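Local coordinates for protein hydroquinone dioxygenase small subunit (Pseudomonas sp., PDB 4ZXA) that probably serves, with a large subunit, in a two-subunit cupin-type dioxygenase that opens the ring of hydroquinone with a divalent metal, at residues I40-V43 with A44-K48; L123-R126 with G127-C130. All coordinates share one frame; numbering follows the deposited sequence.

Contact 1: I40-V43 with A44-K48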
ATOM      1  N   ILE A  40     -31.772  -7.801  -5.731  1.00 20.64           N
ATOM      2  CA  ILE A  40     -33.138  -7.670  -5.220  1.00 23.92           C
ATOM      3  C   ILE A  40     -34.103  -7.111  -6.282  1.00 28.73           C
ATOM      4  O   ILE A  40     -35.316  -7.330  -6.230  1.00 26.04           O
ATOM      5  CB  ILE A  40     -33.214  -6.805  -3.934  1.00 24.57           C
ATOM      6  CG1 ILE A  40     -32.688  -5.389  -4.184  1.00 23.24           C
ATOM      7  CG2 ILE A  40     -32.447  -7.448  -2.791  1.00 19.50           C
ATOM      8  CD1 ILE A  40     -33.038  -4.438  -3.060  1.00 23.62           C
ATOM      9  N   PHE A  41     -33.553  -6.398  -7.251  1.00 23.42           N
ATOM     10  CA  PHE A  41     -34.376  -5.803  -8.273  1.00 28.07           C
ATOM     11  C   PHE A  41     -34.757  -6.834  -9.321  1.00 27.27           C
ATOM     12  O   PHE A  41     -35.927  -6.956  -9.665  1.00 26.13           O
ATOM     13  CB  PHE A  41     -33.722  -4.538  -8.834  1.00 26.57           C
ATOM     14  CG  PHE A  41     -33.579  -3.465  -7.803  1.00 25.58           C
ATOM     15  CD1 PHE A  41     -34.695  -2.821  -7.317  1.00 24.35           C
ATOM     16  CD2 PHE A  41     -32.342  -3.157  -7.258  1.00 29.49           C
ATOM     17  CE1 PHE A  41     -34.582  -1.865  -6.331  1.00 29.50           C
ATOM     18  CE2 PHE A  41     -32.221  -2.188  -6.272  1.00 28.33           C
ATOM     19  CZ  PHE A  41     -33.343  -1.546  -5.806  1.00 26.57           C
ATOM     20  N   GLU A  42     -33.784  -7.598  -9.793  1.00 27.35           N
ATOM     21  CA  GLU A  42     -34.094  -8.742 -10.633  1.00 30.54           C
ATOM     22  C   GLU A  42     -35.109  -9.639  -9.925  1.00 29.94           C
ATOM     23  O   GLU A  42     -36.105 -10.066 -10.520  1.00 36.39           O
ATOM     24  CB  GLU A  42     -32.827  -9.531 -10.995  1.00 30.85           C
ATOM     25  CG  GLU A  42     -33.056 -10.585 -12.067  1.00 25.82           C
ATOM     26  CD  GLU A  42     -31.764 -11.105 -12.654  1.00 37.40           C
ATOM     27  OE1 GLU A  42     -30.850 -11.474 -11.878  1.00 29.94           O
ATOM     28  OE2 GLU A  42     -31.654 -11.131 -13.900  1.00 42.58           O
ATOM     29  N   VAL A  43     -34.872  -9.910  -8.649  1.00 24.62           N
ATOM     30  CA  VAL A  43     -35.777 -10.781  -7.906  1.00 26.79           C
ATOM     31  C   VAL A  43     -37.238 -10.279  -7.876  1.00 30.52           C
ATOM     32  O   VAL A  43     -38.162 -11.026  -8.197  1.00 26.55           O
ATOM     33  CB  VAL A  43     -35.262 -11.091  -6.475  1.00 23.36           C
ATOM     34  CG1 VAL A  43     -36.381 -11.701  -5.623  1.00 21.06           C
ATOM     35  CG2 VAL A  43     -34.059 -12.038  -6.527  1.00 22.08           C
ATOM     36  N   ALA A  44     -37.437  -9.026  -7.478  1.00 27.28           N
ATOM     37  CA  ALA A  44     -38.774  -8.449  -7.427  1.00 30.46           C
ATOM     38  C   ALA A  44     -39.397  -8.377  -8.826  1.00 36.20           C
ATOM     39  O   ALA A  44     -40.613  -8.501  -8.990  1.00 36.83           O
ATOM     40  CB  ALA A  44     -38.735  -7.062  -6.783  1.00 27.54           C
ATOM     41  N   GLN A  45     -38.551  -8.190  -9.833  1.00 36.52           N
ATOM     42  CA  GLN A  45     -39.024  -8.046 -11.195  1.00 38.27           C
ATOM     43  C   GLN A  45     -39.657  -9.337 -11.666  1.00 38.92           C
ATOM     44  O   GLN A  45     -40.490  -9.322 -12.565  1.00 46.86           O
ATOM     45  CB  GLN A  45     -37.874  -7.673 -12.127  1.00 40.62           C
ATOM     46  CG  GLN A  45     -38.284  -7.437 -13.587  1.00 45.43           C
ATOM     47  CD  GLN A  45     -37.077  -7.355 -14.525  1.00 53.93           C
ATOM     48  OE1 GLN A  45     -36.422  -8.367 -14.806  1.00 56.80           O
ATOM     49  NE2 GLN A  45     -36.769  -6.147 -14.999  1.00 52.12           N
ATOM     50  N   ASN A  46     -39.265 -10.449 -11.054  1.00 32.16           N
ATOM     51  CA  ASN A  46     -39.675 -11.768 -11.528  1.00 35.30           C
ATOM     52  C   ASN A  46     -40.482 -12.552 -10.506  1.00 33.87           C
ATOM     53  O   ASN A  46     -40.490 -13.789 -10.521  1.00 33.16           O
ATOM     54  CB  ASN A  46     -38.458 -12.596 -11.949  1.00 35.15           C
ATOM     55  CG  ASN A  46     -37.670 -11.943 -13.063  1.00 43.22           C
ATOM     56  OD1 ASN A  46     -36.462 -12.133 -13.167  1.00 54.88           O
ATOM     57  ND2 ASN A  46     -38.344 -11.157 -13.894  1.00 37.27           N
ATOM     58  N   SER A  47     -41.165 -11.831  -9.626  1.00 32.34           N
ATOM     59  CA  SER A  47     -41.933 -12.464  -8.570  1.00 31.06           C
ATOM     60  C   SER A  47     -43.333 -11.879  -8.486  1.00 36.06           C
ATOM     61  O   SER A  47     -43.602 -10.813  -9.049  1.00 37.98           O
ATOM     62  CB  SER A  47     -41.189 -12.341  -7.237  1.00 36.55           C
ATOM     63  OG  SER A  47     -39.908 -12.961  -7.338  1.00 38.22           O
ATOM     64  N   LYS A  48     -44.227 -12.591  -7.803  1.00 35.66           N
ATOM     65  CA  LYS A  48     -45.616 -12.165  -7.673  1.00 33.65           C
ATOM     66  C   LYS A  48     -45.701 -11.100  -6.597  1.00 33.95           C
ATOM     67  O   LYS A  48     -44.825 -11.002  -5.747  1.00 30.85           O
ATOM     68  CB  LYS A  48     -46.501 -13.339  -7.271  1.00 32.64           C
ATOM     69  CG  LYS A  48     -46.377 -14.573  -8.133  1.00 28.70           C
ATOM     70  CD  LYS A  48     -47.161 -15.721  -7.488  1.00 39.16           C
ATOM     71  CE  LYS A  48     -46.864 -17.062  -8.152  1.00 56.25           C
ATOM     72  NZ  LYS A  48     -45.399 -17.396  -8.113  1.00 63.72           N
TER
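Ser-47 turns back onto the helix end, and its side chain meets the carbonyl of Val-43 all along its short length. CB lies 3.4 Å from Val-43 O. One bond further on, OG, anti to the carbonyl carbon of Ser-47 (chi1 -59°), donates a hydrogen bond of 2.7 Å to Val-43 O and stands 4.1 Å from Val-43 CG1. Lys-161 NZ is a second hydrogen-bond partner of the hydroxyl. Asn-46 N, 3.1 Å from Val-43 O, comes from the opposite face of the carbonyl plane, so two donors grip the oxygen. This is the C-terminal end of the short helix 40-45, which packs on the mixed sheet of the cupin fold: Val-43 rests on Val-53, Val-55 and Thr-65, while Phe-41 touches Phe-20 and Met-86. The preceding turn is regular, with Ala-44 N donating to Ile-40 O at 3.0 Å and Gln-45 N to Phe-41 O at 2.9 Å. At Asn-46 the pattern changes: its N makes a weak bond to Glu-42 O, at an N-H...O angle of 120°, beside the straighter one to Val-43 O. On the outer side Asn-46 OD1 comes 3.9 Å from Glu-42 CG, and the carboxylate of Glu-42 turns away from the amide, its OE1 forming a salt bridge with Lys-22 NZ.

Contact 2: L123-R126 with G127-C130; sequences LLKR and GHQC
Lys-125 O accepts the hydrogen bond that closes the turn, from His-128 N at 3.0 Å. The donor is tilted 16° from the carbonyl plane. The same oxygen sits 3.0 Å from CG of the His-128 ring. That ring folds back over the start of the turn: with CG anti to its own carbonyl carbon (chi1 -63°), ND1 comes 2.9 Å from Lys-125 N, and CE1 touches Lys-125 CB at 3.7 Å. Arg-126 O and Lys-125 C lie over one face, whereas Leu-123 O is near the ring plane at an edge. NE2 points across the interface, making a weak hydrogen bond to Asp-200 O of the large subunit. A leucine in place of His-128 would probably leave Asp-200 O of the large subunit without this weak bond and the backbone of Lys-125 and Arg-126 without the flat ring that packs on it. On the buried side the side chains of Leu-124 and His-128 run alongside each other, pointing opposite ways, with Leu-124 CD2 lying 3.8 Å from His-128 CB. The other methyl, CD1, packs on Cys-130 SG at 3.8 Å, and Val-85 and Val-92 also touch this leucine. At the backbone angles of Gly-127 a beta carbon would collide with Arg-126 O, which explains the glycine. Lys-125 to His-128 thus form a type II beta turn with glycine at its third position, linking strands 116-125 and 128-132, which belong to different sheets of the cupin fold.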
ATOM      1  N   LEU A 123     -45.769   6.263   5.550  1.00 32.58           N
ATOM      2  CA  LEU A 123     -45.564   6.396   4.119  1.00 31.91           C
ATOM      3  C   LEU A 123     -44.096   6.324   3.751  1.00 31.61           C
ATOM      4  O   LEU A 123     -43.360   7.285   3.915  1.00 31.24           O
ATOM      5  CB  LEU A 123     -46.158   7.707   3.641  1.00 38.14           C
ATOM      6  CG  LEU A 123     -47.362   7.443   2.760  1.00 44.59           C
ATOM      7  CD1 LEU A 123     -48.311   8.645   2.747  1.00 42.40           C
ATOM      8  CD2 LEU A 123     -46.812   7.092   1.375  1.00 41.44           C
ATOM      9  N   LEU A 124     -43.679   5.176   3.240  1.00 33.14           N
ATOM     10  CA  LEU A 124     -42.266   4.923   2.978  1.00 37.16           C
ATOM     11  C   LEU A 124     -41.899   5.163   1.520  1.00 38.72           C
ATOM     12  O   LEU A 124     -42.483   4.567   0.605  1.00 35.81           O
ATOM     13  CB  LEU A 124     -41.897   3.478   3.352  1.00 25.82           C
ATOM     14  CG  LEU A 124     -42.118   3.057   4.807  1.00 36.96           C
ATOM     15  CD1 LEU A 124     -41.847   1.555   4.994  1.00 33.20           C
ATOM     16  CD2 LEU A 124     -41.260   3.890   5.763  1.00 29.44           C
ATOM     17  N   LYS A 125     -40.917   6.028   1.303  1.00 33.54           N
ATOM     18  CA  LYS A 125     -40.323   6.153  -0.015  1.00 35.69           C
ATOM     19  C   LYS A 125     -38.962   5.472   0.026  1.00 32.83           C
ATOM     20  O   LYS A 125     -38.516   5.052   1.090  1.00 31.84           O
ATOM     21  CB  LYS A 125     -40.191   7.622  -0.411  1.00 40.05           C
ATOM     22  CG  LYS A 125     -41.520   8.351  -0.546  1.00 41.78           C
ATOM     23  CD  LYS A 125     -41.323   9.864  -0.653  1.00 50.48           C
ATOM     24  CE  LYS A 125     -42.598  10.550  -1.144  1.00 49.59           C
ATOM     25  NZ  LYS A 125     -42.753  11.922  -0.582  1.00 47.62           N
ATOM     26  N   ARG A 126     -38.318   5.360  -1.130  1.00 30.50           N
ATOM     27  CA  ARG A 126     -36.991   4.758  -1.232  1.00 33.88           C
ATOM     28  C   ARG A 126     -35.985   5.223  -0.174  1.00 29.96           C
ATOM     29  O   ARG A 126     -35.782   6.420   0.054  1.00 27.37           O
ATOM     30  CB  ARG A 126     -36.391   5.031  -2.608  1.00 33.69           C
ATOM     31  CG  ARG A 126     -34.993   4.437  -2.756  1.00 33.14           C
ATOM     32  CD  ARG A 126     -34.452   4.691  -4.132  1.00 32.37           C
ATOM     33  NE  ARG A 126     -34.051   6.083  -4.301  1.00 28.85           N
ATOM     34  CZ  ARG A 126     -33.818   6.650  -5.479  1.00 35.65           C
ATOM     35  NH1 ARG A 126     -33.965   5.946  -6.603  1.00 30.35           N
ATOM     36  NH2 ARG A 126     -33.447   7.924  -5.527  1.00 36.52           N
ATOM     37  N   GLY A 127     -35.338   4.259   0.457  1.00 26.27           N
ATOM     38  CA  GLY A 127     -34.326   4.562   1.442  1.00 26.59           C
ATOM     39  C   GLY A 127     -34.915   4.678   2.828  1.00 27.73           C
ATOM     40  O   GLY A 127     -34.191   4.931   3.793  1.00 30.11           O
ATOM     41  N   HIS A 128     -36.225   4.490   2.934  1.00 21.97           N
ATOM     42  CA  HIS A 128     -36.894   4.621   4.217  1.00 26.68           C
ATOM     43  C   HIS A 128     -37.101   3.279   4.913  1.00 29.71           C
ATOM     44  O   HIS A 128     -37.375   2.253   4.276  1.00 25.39           O
ATOM     45  CB  HIS A 128     -38.232   5.346   4.063  1.00 28.83           C
ATOM     46  CG  HIS A 128     -38.094   6.757   3.580  1.00 32.78           C
ATOM     47  ND1 HIS A 128     -39.169   7.499   3.157  1.00 32.54           N
ATOM     48  CD2 HIS A 128     -37.003   7.546   3.450  1.00 31.95           C
ATOM     49  CE1 HIS A 128     -38.749   8.708   2.793  1.00 30.97           C
ATOM     50  NE2 HIS A 128     -37.436   8.751   2.964  1.00 35.17           N
ATOM     51  N   GLN A 129     -36.979   3.306   6.236  1.00 27.50           N
ATOM     52  CA  GLN A 129     -37.114   2.114   7.056  1.00 26.22           C
ATOM     53  C   GLN A 129     -38.204   2.349   8.112  1.00 24.75           C
ATOM     54  O   GLN A 129     -38.349   3.455   8.647  1.00 18.28           O
ATOM     55  CB  GLN A 129     -35.757   1.799   7.715  1.00 25.61           C
ATOM     56  CG  GLN A 129     -35.724   0.598   8.654  1.00 23.97           C
ATOM     57  CD  GLN A 129     -34.311   0.305   9.187  1.00 30.12           C
ATOM     58  OE1 GLN A 129     -33.360   0.148   8.413  1.00 27.84           O
ATOM     59  NE2 GLN A 129     -34.172   0.235  10.512  1.00 24.08           N
ATOM     60  N   CYS A 130     -38.981   1.313   8.402  1.00 20.40           N
ATOM     61  CA  CYS A 130     -39.862   1.375   9.547  1.00 23.84           C
ATOM     62  C   CYS A 130     -39.770   0.096  10.376  1.00 23.61           C
ATOM     63  O   CYS A 130     -39.413  -0.974   9.868  1.00 21.76           O
ATOM     64  CB  CYS A 130     -41.315   1.638   9.118  1.00 29.83           C
ATOM     65  SG  CYS A 130     -42.177   0.183   8.512  1.00 37.30           S
TER

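Overall arrangement
Contact 1 comes first along the chain, on helix 40-45 just before strand 52-58; contact 2 follows much later, where strand 116-125 turns into strand 128-132. Their centres are about 19 Å apart and their nearest atoms about 7 Å, without touching. The mixed sheet joins them: the helix packs on its strands 52-58, 61-69 and 81-87, and strand 128-132 pairs with 81-87 at its edge. Strand 116-125 belongs to the five-stranded antiparallel sheet, so contact 2 bridges the two sheets while contact 1 covers one. Both regions meet the large subunit, contact 1 through Ile-40 and Phe-41 and contact 2 through beta pairing that continues the sheet between subunits.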